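M32 carboxypeptidase (Chitinophagaceae bacterium, PDB 7A03) probably removes single amino acids from the C-terminal ends of peptides, as a metal-dependent carboxypeptidase of the M32 (Taq) family. Local coordinates at residues His203-Arg208 with Ile253-Phe258; Arg309-Trp314 with Val332-Phe337; Leu31-Glu36 with Arg230-Glu235; Leu348-Ala353 with Phe360-Arg365. One frame throughout, in Å; residues are numbered along the deposited sequence. Where two conformers were deposited one is given.

Contact 1: residues His203-Arg208 with Ile253-Phe258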
# COMPACT_ATOMS: atom_id res chain seq x y z
N HIS A 203 -4.78 -20.10 16.96
CA HIS A 203 -5.26 -19.27 18.06
C HIS A 203 -4.87 -19.83 19.42
O HIS A 203 -5.44 -19.41 20.44
CB HIS A 203 -6.77 -19.04 17.94
CG HIS A 203 -7.14 -18.14 16.80
ND1 HIS A 203 -6.96 -18.50 15.48
CD2 HIS A 203 -7.64 -16.89 16.78
CE1 HIS A 203 -7.35 -17.52 14.70
NE2 HIS A 203 -7.77 -16.52 15.46
N LEU A 204 -3.91 -20.75 19.46
CA LEU A 204 -3.29 -21.16 20.72
C LEU A 204 -2.37 -20.04 21.21
O LEU A 204 -2.32 -18.93 20.65
CB LEU A 204 -2.55 -22.49 20.53
CG LEU A 204 -3.41 -23.71 20.20
CD1 LEU A 204 -2.55 -24.92 19.80
CD2 LEU A 204 -4.29 -24.04 21.40
N HIS A 205 -1.61 -20.31 22.27
CA HIS A 205 -0.74 -19.30 22.86
C HIS A 205 0.65 -19.39 22.24
O HIS A 205 1.31 -20.43 22.35
CB HIS A 205 -0.63 -19.48 24.38
CG HIS A 205 0.36 -18.55 25.02
ND1 HIS A 205 0.03 -17.26 25.40
CD2 HIS A 205 1.66 -18.71 25.33
CE1 HIS A 205 1.09 -16.68 25.93
NE2 HIS A 205 2.09 -17.53 25.90
N PHE A 206 1.10 -18.30 21.63
CA PHE A 206 2.41 -18.24 20.97
C PHE A 206 3.26 -17.19 21.68
O PHE A 206 3.02 -15.99 21.54
CB PHE A 206 2.25 -17.93 19.48
CG PHE A 206 1.69 -19.08 18.68
CD1 PHE A 206 0.32 -19.30 18.64
CD2 PHE A 206 2.53 -19.94 17.98
CE1 PHE A 206 -0.21 -20.37 17.91
CE2 PHE A 206 2.01 -21.00 17.23
CZ PHE A 206 0.64 -21.21 17.20
N ASP A 207 4.26 -17.67 22.43
CA ASP A 207 5.11 -16.80 23.26
C ASP A 207 5.56 -15.54 22.53
O ASP A 207 6.10 -15.60 21.43
CB ASP A 207 6.33 -17.60 23.74
CG ASP A 207 7.26 -16.77 24.61
OD1 ASP A 207 6.93 -16.57 25.80
OD2 ASP A 207 8.33 -16.32 24.12
N ARG A 208 5.38 -14.40 23.20
CA ARG A 208 5.63 -13.11 22.58
C ARG A 208 7.10 -12.94 22.21
O ARG A 208 7.42 -12.44 21.12
CB ARG A 208 5.19 -11.99 23.52
CG ARG A 208 5.57 -10.60 23.05
CD ARG A 208 5.08 -9.54 24.02
NE ARG A 208 5.08 -8.22 23.40
CZ ARG A 208 4.03 -7.69 22.77
NH1 ARG A 208 2.90 -8.38 22.67
NH2 ARG A 208 4.12 -6.48 22.23
N ILE A 253 2.32 -7.83 17.92
CA ILE A 253 2.29 -9.24 18.31
C ILE A 253 0.98 -9.52 19.02
O ILE A 253 0.61 -8.79 19.95
CB ILE A 253 3.48 -9.58 19.21
CG1 ILE A 253 4.79 -9.40 18.46
CG2 ILE A 253 3.36 -11.03 19.73
CD1 ILE A 253 5.98 -9.33 19.35
N ASP A 254 0.29 -10.59 18.60
CA ASP A 254 -0.86 -11.14 19.33
C ASP A 254 -0.42 -12.51 19.83
O ASP A 254 -0.17 -13.41 19.02
CB ASP A 254 -2.09 -11.25 18.42
CG ASP A 254 -3.35 -11.58 19.19
OD1 ASP A 254 -3.25 -12.22 20.25
OD2 ASP A 254 -4.46 -11.20 18.73
N GLU A 255 -0.31 -12.67 21.15
CA GLU A 255 0.11 -13.97 21.68
C GLU A 255 -0.92 -15.07 21.46
O GLU A 255 -0.58 -16.24 21.65
CB GLU A 255 0.44 -13.93 23.17
CG GLU A 255 1.43 -12.88 23.61
CD GLU A 255 1.31 -12.59 25.10
OE1 GLU A 255 0.46 -13.23 25.76
OE2 GLU A 255 2.05 -11.72 25.60
N ASN A 256 -2.15 -14.74 21.08
CA ASN A 256 -3.18 -15.74 20.83
C ASN A 256 -3.63 -15.76 19.38
O ASN A 256 -4.73 -16.24 19.08
CB ASN A 256 -4.38 -15.53 21.75
CG ASN A 256 -3.99 -15.50 23.21
OD1 ASN A 256 -3.47 -16.48 23.75
ND2 ASN A 256 -4.21 -14.36 23.85
N ASP A 257 -2.81 -15.26 18.47
CA ASP A 257 -3.14 -15.32 17.05
C ASP A 257 -1.83 -15.27 16.28
O ASP A 257 -1.29 -14.19 16.01
CB ASP A 257 -4.07 -14.18 16.65
CG ASP A 257 -4.58 -14.34 15.24
OD1 ASP A 257 -4.08 -15.23 14.52
OD2 ASP A 257 -5.49 -13.57 14.86
N PHE A 258 -1.33 -16.44 15.90
CA PHE A 258 -0.09 -16.53 15.17
C PHE A 258 -0.18 -15.92 13.77
O PHE A 258 0.86 -15.60 13.18
CB PHE A 258 0.37 -17.99 15.09
CG PHE A 258 1.75 -18.16 14.54
CD1 PHE A 258 2.86 -17.80 15.29
CD2 PHE A 258 1.95 -18.67 13.27
CE1 PHE A 258 4.14 -17.95 14.77
CE2 PHE A 258 3.23 -18.82 12.75
CZ PHE A 258 4.32 -18.46 13.50
O HOH W 1 -4.74 -18.62 23.03
O HOH W 2 2.20 -5.80 20.02
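One nearly straight backbone bond ties two irregular loops together: Phe-206 N donates to Glu-255 O at 2.7 Å, with 173° at the hydrogen. The acceptor sits in a type I beta turn, Asp-254 to Asp-257, just ahead of helix 258-277, and an Asx turn shapes the same corner, Asp-254 OD1 taking the N-H of Asn-256. At one end of the contact a water donates both to His-203 O and to Asn-256 OD1; at the other a second water accepts from Arg-208 NH2 and Ile-253 N. His-203 and Asp-257 run side by side, imidazole and carboxylate stacked at 29°, while Asp-257 OD1 also caps helix 258-277 through Ser-259 N. On the buried side lies the aromatic part. Phe-258 CB stands over the centre of the Phe-206 ring, 3.7 Å from its centroid, a CH-pi contact, and Phe-325 meets Phe-206 edge-to-face. An alanine in place of Phe-206 removes the ring under Phe-258 CB and beside Phe-325, and would probably loosen the packing between the loops. Farther out, the extended Arg-208 chain crosses Ile-253 obliquely, its guanidinium turning one face to that side chain, with NH1 3.7 Å from Ile-253 CB.

Contact 2: residues Arg309-Trp314 with Val332-Phe337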
# COMPACT_ATOMS: atom_id res chain seq x y z
N ARG A 309 3.07 -17.10 1.75
CA ARG A 309 1.98 -18.04 1.97
C ARG A 309 2.09 -19.27 1.09
O ARG A 309 1.16 -20.09 1.04
CB ARG A 309 0.63 -17.34 1.79
CG ARG A 309 0.38 -16.22 2.82
CD ARG A 309 -1.06 -15.66 2.77
NE ARG A 309 -1.11 -14.43 3.55
CZ ARG A 309 -1.37 -14.35 4.86
NH1 ARG A 309 -1.67 -15.44 5.56
NH2 ARG A 309 -1.34 -13.17 5.46
N SER A 310 3.22 -19.43 0.41
CA SER A 310 3.40 -20.50 -0.56
C SER A 310 3.92 -21.77 0.10
O SER A 310 4.58 -21.73 1.15
CB SER A 310 4.36 -20.07 -1.66
OG SER A 310 5.70 -20.11 -1.20
N LEU A 311 3.58 -22.90 -0.51
CA LEU A 311 4.04 -24.18 0.01
C LEU A 311 5.56 -24.27 -0.01
O LEU A 311 6.17 -24.75 0.95
CB LEU A 311 3.41 -25.33 -0.78
CG LEU A 311 3.78 -26.73 -0.28
CD1 LEU A 311 3.30 -26.94 1.13
CD2 LEU A 311 3.18 -27.77 -1.20
N ASN A 312 6.19 -23.78 -1.08
CA ASN A 312 7.65 -23.84 -1.19
C ASN A 312 8.33 -23.10 -0.05
O ASN A 312 9.31 -23.60 0.52
CB ASN A 312 8.11 -23.26 -2.52
CG ASN A 312 8.01 -24.25 -3.65
OD1 ASN A 312 7.94 -25.46 -3.43
ND2 ASN A 312 7.97 -23.74 -4.87
N PHE A 313 7.84 -21.91 0.31
CA PHE A 313 8.40 -21.18 1.45
C PHE A 313 8.31 -22.03 2.73
O PHE A 313 9.28 -22.13 3.50
CB PHE A 313 7.61 -19.88 1.62
CG PHE A 313 8.14 -18.94 2.69
CD1 PHE A 313 9.26 -18.18 2.46
CD2 PHE A 313 7.46 -18.81 3.89
CE1 PHE A 313 9.73 -17.27 3.44
CE2 PHE A 313 7.92 -17.94 4.88
CZ PHE A 313 9.06 -17.17 4.65
N TRP A 314 7.15 -22.64 2.95
CA TRP A 314 6.92 -23.39 4.17
C TRP A 314 7.60 -24.75 4.20
O TRP A 314 7.81 -25.28 5.29
CB TRP A 314 5.42 -23.38 4.55
CG TRP A 314 5.06 -22.01 4.99
CD1 TRP A 314 4.41 -21.03 4.27
CD2 TRP A 314 5.44 -21.41 6.23
NE1 TRP A 314 4.33 -19.87 5.01
CE2 TRP A 314 4.95 -20.08 6.22
CE3 TRP A 314 6.13 -21.86 7.35
CZ2 TRP A 314 5.14 -19.20 7.28
CZ3 TRP A 314 6.31 -21.00 8.42
CH2 TRP A 314 5.82 -19.68 8.38
N VAL A 332 0.77 -30.76 14.17
CA VAL A 332 0.14 -30.13 13.01
C VAL A 332 1.04 -30.35 11.79
O VAL A 332 2.23 -30.04 11.85
CB VAL A 332 -0.09 -28.63 13.24
CG1 VAL A 332 -0.77 -27.98 12.02
CG2 VAL A 332 -0.91 -28.39 14.50
N SER A 333 0.48 -30.87 10.69
CA SER A 333 1.32 -31.19 9.54
C SER A 333 1.57 -29.96 8.69
O SER A 333 0.88 -28.95 8.80
CB SER A 333 0.66 -32.23 8.62
OG SER A 333 -0.53 -31.72 8.03
N LEU A 334 2.56 -30.08 7.81
CA LEU A 334 2.85 -28.98 6.89
C LEU A 334 1.61 -28.60 6.07
O LEU A 334 1.30 -27.42 5.93
CB LEU A 334 4.03 -29.33 5.98
CG LEU A 334 4.28 -28.45 4.75
CD1 LEU A 334 4.62 -27.04 5.15
CD2 LEU A 334 5.37 -29.06 3.84
N GLN A 335 0.90 -29.61 5.55
CA GLN A 335 -0.30 -29.35 4.75
C GLN A 335 -1.39 -28.67 5.56
O GLN A 335 -2.05 -27.74 5.07
CB GLN A 335 -0.82 -30.66 4.15
CG GLN A 335 -0.28 -30.96 2.77
CD GLN A 335 -0.62 -29.86 1.78
OE1 GLN A 335 -1.71 -29.29 1.81
NE2 GLN A 335 0.32 -29.55 0.90
N GLU A 336 -1.61 -29.11 6.81
CA GLU A 336 -2.61 -28.45 7.65
C GLU A 336 -2.26 -26.99 7.89
O GLU A 336 -3.13 -26.11 7.81
CB GLU A 336 -2.76 -29.19 8.98
CG GLU A 336 -3.35 -30.57 8.81
CD GLU A 336 -3.35 -31.37 10.10
OE1 GLU A 336 -2.32 -31.39 10.78
OE2 GLU A 336 -4.39 -31.98 10.41
N PHE A 337 -0.98 -26.72 8.17
CA PHE A 337 -0.55 -25.35 8.41
C PHE A 337 -0.71 -24.50 7.15
O PHE A 337 -1.21 -23.37 7.22
CB PHE A 337 0.90 -25.37 8.89
CG PHE A 337 1.42 -24.01 9.26
CD1 PHE A 337 1.18 -23.47 10.52
CD2 PHE A 337 2.14 -23.27 8.34
CE1 PHE A 337 1.65 -22.21 10.85
CE2 PHE A 337 2.61 -22.02 8.67
CZ PHE A 337 2.37 -21.50 9.92
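Glu-336 OE1 is the best-held polar atom, gripped by two firm partners: Ser-333 N, at 2.8 Å and on the anti lone pair of the oxygen, and Arg-198 NH1 in a salt bridge. In return Glu-336 N donates to Ser-333 OG at 3.1 Å, so the two residues form a capping box at the start of helix 334-341. The facing helix, 311-324, begins with a simpler N-cap, in which Ser-310 OG accepts from Phe-313 N. The joint between the two helices is mainly apolar, and no hydrogen bond crosses it. Trp-314 carries it. CE2 of Phe-337 is set over one face of the indole, 3.8 Å from Trp-314 CE3, in an edge-to-face pair with planes at 62°; Phe-313 CD2 lies over the opposite face, so the indole is sandwiched. Its NE1 is bonded to Gly-308 O, which helps fix the rotation of the ring. Behind Phe-337, Phe-258 and Trp-263 of helix 258-277 continue the hydrophobic layer. Toward the outer side Leu-334, its CG anti to the backbone N, sends CD1 to Trp-314 CB and CD2 to within 4.0 Å of Leu-311 CD1, and Gln-335 NE2 rests on the Leu-311 methyls, CD1 and CD2.

Contact 3: residues Leu31-Glu36 with Arg230-Glu235. With CIT (citric acid), chain G.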
# COMPACT_ATOMS: atom_id res chain seq x y z
N LEU A 31 9.77 12.41 13.28
CA LEU A 31 8.79 12.80 14.29
C LEU A 31 7.54 11.92 14.23
O LEU A 31 6.97 11.57 15.27
CB LEU A 31 8.45 14.30 14.15
CG LEU A 31 9.33 15.23 15.00
CD1 LEU A 31 10.81 15.16 14.60
CD2 LEU A 31 8.78 16.67 14.89
N GLY A 32 7.12 11.52 13.03
CA GLY A 32 5.94 10.66 12.94
C GLY A 32 6.22 9.23 13.37
O GLY A 32 5.36 8.56 13.97
N TRP A 33 7.44 8.77 13.13
CA TRP A 33 7.84 7.44 13.57
C TRP A 33 7.85 7.39 15.09
O TRP A 33 7.28 6.47 15.70
CB TRP A 33 9.21 7.10 13.00
CG TRP A 33 9.82 5.88 13.62
CD1 TRP A 33 9.63 4.58 13.25
CD2 TRP A 33 10.72 5.84 14.75
NE1 TRP A 33 10.35 3.73 14.06
CE2 TRP A 33 11.04 4.48 14.98
CE3 TRP A 33 11.31 6.81 15.57
CZ2 TRP A 33 11.90 4.07 16.01
CZ3 TRP A 33 12.15 6.41 16.59
CH2 TRP A 33 12.45 5.06 16.80
N ASP A 34 8.43 8.43 15.71
CA ASP A 34 8.47 8.47 17.16
C ASP A 34 7.06 8.62 17.73
O ASP A 34 6.74 8.01 18.76
CB ASP A 34 9.38 9.62 17.60
CG ASP A 34 9.40 9.79 19.09
OD1 ASP A 34 10.09 8.98 19.77
OD2 ASP A 34 8.72 10.72 19.57
N GLN A 35 6.21 9.38 17.04
CA GLN A 35 4.81 9.51 17.44
C GLN A 35 4.14 8.15 17.55
O GLN A 35 3.31 7.94 18.44
CB GLN A 35 4.10 10.38 16.41
CG GLN A 35 2.64 10.68 16.65
CD GLN A 35 2.16 11.73 15.65
OE1 GLN A 35 2.23 11.53 14.44
NE2 GLN A 35 1.70 12.87 16.16
N GLU A 36 4.49 7.22 16.66
CA GLU A 36 3.89 5.90 16.70
C GLU A 36 4.59 4.93 17.65
O GLU A 36 4.02 3.87 17.97
CB GLU A 36 3.86 5.26 15.30
CG GLU A 36 2.99 6.04 14.29
CD GLU A 36 1.54 6.14 14.74
OE1 GLU A 36 0.97 5.12 15.19
OE2 GLU A 36 0.96 7.24 14.63
N ARG A 230 15.72 -0.99 11.57
CA ARG A 230 15.39 -1.59 12.85
C ARG A 230 13.89 -1.82 12.87
O ARG A 230 13.14 -1.23 12.08
CB ARG A 230 15.82 -0.69 14.03
CG ARG A 230 15.17 0.69 14.02
CD ARG A 230 15.42 1.46 15.37
NE ARG A 230 14.77 0.77 16.48
CZ ARG A 230 15.41 0.02 17.38
NH1 ARG A 230 16.74 -0.08 17.34
NH2 ARG A 230 14.72 -0.59 18.32
N GLN A 231 13.46 -2.66 13.80
CA GLN A 231 12.05 -2.95 14.03
C GLN A 231 11.66 -2.52 15.43
O GLN A 231 12.42 -2.71 16.39
CB GLN A 231 11.73 -4.45 13.87
CG GLN A 231 10.24 -4.76 14.08
CD GLN A 231 9.88 -6.21 13.81
OE1 GLN A 231 10.14 -7.09 14.64
NE2 GLN A 231 9.23 -6.45 12.68
N ASP A 232 10.44 -2.00 15.55
CA ASP A 232 9.84 -1.62 16.82
C ASP A 232 8.37 -2.03 16.79
O ASP A 232 7.84 -2.45 15.76
CB ASP A 232 9.99 -0.12 17.10
CG ASP A 232 11.45 0.29 17.24
OD1 ASP A 232 11.99 0.13 18.36
OD2 ASP A 232 12.06 0.72 16.24
N ILE A 233 7.73 -1.98 17.95
CA ILE A 233 6.30 -2.26 18.07
C ILE A 233 5.51 -0.98 17.84
O ILE A 233 5.87 0.09 18.35
CB ILE A 233 5.98 -2.85 19.45
CG1 ILE A 233 6.70 -4.18 19.67
CG2 ILE A 233 4.47 -3.02 19.63
CD1 ILE A 233 6.10 -5.36 18.88
N SER A 234 4.43 -1.07 17.07
CA SER A 234 3.47 0.02 16.97
C SER A 234 2.06 -0.56 16.84
O SER A 234 1.88 -1.77 16.68
CB SER A 234 3.83 0.99 15.84
OG SER A 234 3.37 0.52 14.59
N GLU A 235 1.04 0.32 16.92
CA GLU A 235 -0.33 -0.18 16.89
C GLU A 235 -0.71 -0.72 15.51
O GLU A 235 -1.44 -1.71 15.42
CB GLU A 235 -1.35 0.88 17.36
CG GLU A 235 -2.79 0.44 17.43
CD GLU A 235 -3.71 1.53 17.95
OE1 GLU A 235 -3.24 2.65 18.23
OE2 GLU A 235 -4.91 1.26 18.08
C1 CIT G . 15.58 -4.46 16.47
O1 CIT G . 14.71 -4.06 17.28
O2 CIT G . 15.60 -3.97 15.32
C2 CIT G . 16.58 -5.51 16.90
O HOH W 3 10.90 1.05 13.79
O HOH W 4 1.37 2.42 14.22
O HOH W 5 1.32 3.32 17.54
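From CB the side chain of Trp-33 swings its CG anti to the backbone N (chi1 168°), which carries the indole from helix 9-37 across to the strand. NE1, on the near rim, donates to a water at 2.7 Å, and that water donates a hydrogen bond to Asp-232 OD2. Two atoms further round the rim, past CE2, CZ2 meets the same OD2 directly, 3.4 Å away and near the ring plane, the carboxylate turned 72° from the indole. Arg-248 adds a cation-pi contact to the ring. Strand 229-233, where the carboxylate resides, is an outermost strand of the small three-stranded mixed sheet and pairs in parallel with strand 247-251. Arg-230 grips Asp-232 side-on: NE binds OD2 on its syn lone pair at 2.7 Å, NH2 binds OD1 at 2.8 Å, and Tyr-38 OH also bonds OD1. An alanine here removes both carboxylate oxygens, so Arg-230 and Tyr-38 lose their shared acceptor, and the side chain of Arg-230 would probably be less well fixed. A citrate, probably from the crystallisation liquor, has its C1 over one face of the Arg-230 guanidinium and accepts from Gln-231 N through O2. Toward the C-terminal end of helix 9-37 Glu-36 O approaches Ser-234 CB at 3.6 Å, and a water that accepts from Glu-235 N lies within bonding distance of that oxygen and of Glu-36 OE1.

Contact 4: residues Leu348-Ala353 with Phe360-Arg365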
# COMPACT_ATOMS: atom_id res chain seq x y z
N LEU A 348 -16.52 -8.88 6.71
CA LEU A 348 -17.02 -7.51 6.71
C LEU A 348 -15.91 -6.46 6.66
O LEU A 348 -16.14 -5.38 6.10
CB LEU A 348 -17.86 -7.28 7.97
CG LEU A 348 -19.20 -8.04 7.97
CD1 LEU A 348 -19.75 -8.17 9.38
CD2 LEU A 348 -20.19 -7.31 7.09
N ILE A 349 -14.74 -6.75 7.21
CA ILE A 349 -13.69 -5.75 7.43
C ILE A 349 -12.57 -5.97 6.42
O ILE A 349 -11.93 -7.04 6.42
CB ILE A 349 -13.15 -5.81 8.86
CG1 ILE A 349 -14.30 -5.65 9.87
CG2 ILE A 349 -12.06 -4.75 9.06
CD1 ILE A 349 -15.05 -4.33 9.74
N ARG A 350 -12.30 -4.95 5.60
CA ARG A 350 -11.27 -5.03 4.57
C ARG A 350 -9.91 -5.39 5.15
O ARG A 350 -9.20 -6.24 4.59
CB ARG A 350 -11.21 -3.71 3.80
CG ARG A 350 -10.06 -3.61 2.79
CD ARG A 350 -9.92 -2.18 2.22
NE ARG A 350 -9.64 -1.20 3.27
CZ ARG A 350 -8.42 -0.97 3.77
NH1 ARG A 350 -7.38 -1.64 3.32
NH2 ARG A 350 -8.23 -0.08 4.74
N THR A 351 -9.52 -4.76 6.26
CA THR A 351 -8.18 -4.99 6.79
C THR A 351 -7.98 -6.39 7.33
O THR A 351 -6.83 -6.79 7.55
CB THR A 351 -7.81 -3.94 7.85
OG1 THR A 351 -8.79 -3.98 8.90
CG2 THR A 351 -7.77 -2.54 7.22
N GLU A 352 -9.05 -7.16 7.52
CA GLU A 352 -8.97 -8.54 8.00
C GLU A 352 -9.19 -9.57 6.90
O GLU A 352 -9.16 -10.77 7.18
CB GLU A 352 -10.00 -8.77 9.11
CG GLU A 352 -9.72 -8.02 10.41
CD GLU A 352 -10.97 -7.83 11.24
OE1 GLU A 352 -11.92 -8.64 11.11
OE2 GLU A 352 -11.02 -6.86 12.02
N ALA A 353 -9.41 -9.13 5.67
CA ALA A 353 -9.83 -10.04 4.61
C ALA A 353 -8.65 -10.83 4.04
O ALA A 353 -7.52 -10.35 3.95
CB ALA A 353 -10.49 -9.24 3.49
N PHE A 360 -12.80 -7.79 -3.53
CA PHE A 360 -14.18 -7.31 -3.57
C PHE A 360 -14.35 -6.07 -2.71
O PHE A 360 -15.00 -5.10 -3.13
CB PHE A 360 -15.14 -8.42 -3.18
CG PHE A 360 -15.27 -9.48 -4.24
CD1 PHE A 360 -14.36 -10.53 -4.30
CD2 PHE A 360 -16.26 -9.40 -5.20
CE1 PHE A 360 -14.46 -11.49 -5.30
CE2 PHE A 360 -16.36 -10.35 -6.19
CZ PHE A 360 -15.47 -11.39 -6.23
N HIS A 361 -13.72 -6.05 -1.52
CA HIS A 361 -13.72 -4.84 -0.70
C HIS A 361 -13.23 -3.66 -1.53
O HIS A 361 -13.87 -2.60 -1.58
CB HIS A 361 -12.83 -5.04 0.53
CG HIS A 361 -13.33 -6.07 1.50
ND1 HIS A 361 -14.18 -5.77 2.55
CD2 HIS A 361 -13.04 -7.39 1.61
CE1 HIS A 361 -14.42 -6.88 3.24
NE2 HIS A 361 -13.75 -7.87 2.69
N ILE A 362 -12.14 -3.87 -2.28
CA ILE A 362 -11.60 -2.73 -3.02
C ILE A 362 -12.56 -2.37 -4.14
O ILE A 362 -12.84 -1.18 -4.39
CB ILE A 362 -10.19 -3.04 -3.55
CG1 ILE A 362 -9.22 -3.30 -2.39
CG2 ILE A 362 -9.67 -1.91 -4.42
CD1 ILE A 362 -8.93 -2.06 -1.54
N MET A 363 -13.13 -3.38 -4.80
CA MET A 363 -14.02 -3.10 -5.91
C MET A 363 -15.21 -2.28 -5.45
O MET A 363 -15.60 -1.31 -6.12
CB MET A 363 -14.47 -4.41 -6.54
CG MET A 363 -15.21 -4.24 -7.85
SD MET A 363 -15.81 -5.83 -8.43
CE MET A 363 -17.12 -6.14 -7.25
N ILE A 364 -15.74 -2.61 -4.27
CA ILE A 364 -16.91 -1.89 -3.79
C ILE A 364 -16.55 -0.43 -3.57
O ILE A 364 -17.25 0.48 -4.04
CB ILE A 364 -17.48 -2.57 -2.54
CG1 ILE A 364 -18.14 -3.89 -2.94
CG2 ILE A 364 -18.47 -1.64 -1.85
CD1 ILE A 364 -18.32 -4.85 -1.79
N ARG A 365 -15.39 -0.19 -2.94
CA ARG A 365 -14.98 1.19 -2.71
C ARG A 365 -14.76 1.90 -4.03
O ARG A 365 -15.19 3.05 -4.22
CB ARG A 365 -13.73 1.21 -1.82
CG ARG A 365 -14.03 0.84 -0.36
CD ARG A 365 -12.80 0.23 0.33
NE ARG A 365 -13.03 -0.10 1.74
CZ ARG A 365 -13.79 -1.11 2.17
NH1 ARG A 365 -14.43 -1.89 1.31
NH2 ARG A 365 -13.92 -1.36 3.47
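Arg-350 to Glu-352 form a short 3-10 turn, whose Arg-350 CA comes to 5.8 Å from the CA of His-361 on helix 358-374. This turn-against-helix contact is held across the gap by side-chain packing. His-361 CG is anti to its carbonyl carbon, and the imidazole offers one face to Arg-350 CA, a CH-pi contact 3.8 Å from the ring centroid. Leu-348 O lies at the ring's edge by CE1, and Ala-353 CB touches NE2 at 3.6 Å; ND1 is bonded to Tyr-390 OH. Arg-365 stretches out from CG to NE and turns a face of its guanidinium to the aliphatic part of Arg-350, with NH2 3.6 Å from Arg-350 CB. The two guanidiniums stand 73° apart. Their NE atoms are only 3.9 Å from each other, and that repulsion is probably offset by Asp-408, whose OD2 makes a salt bridge with both. Arg-365 NH1 reaches back to His-361 O, already an acceptor from Arg-365 N, at 3.0 Å from above the carbonyl plane. Farther along its chain, Arg-350 bends at chi3 (61°) and rests its CD 3.9 Å from Ile-362 CD1.

Overall arrangement
Contact 1 links contacts 2 and 3, which do not touch each other (nearest atoms about 13 Å apart). It meets contact 2 where Phe-258 CE2 lies 4.0 Å from Phe-337 CZ, and contact 3 where Ile-253 CD1 lies 4.0 Å from Ile-233 CD1. Contacts 1 and 3 also alternate along the sequence, whereas the other pairs follow in series. Contact 4 stands apart, its nearest atoms about 7 Å from those of contact 2, about 8 Å from those of contact 1 and about 10 Å from those of contact 3. Helix 258-277, which starts at contact 1, carries an HExxH pattern (His-267, Glu-268, His-271), probably the metal site as in related metallopeptidases, though no metal is bound to it here.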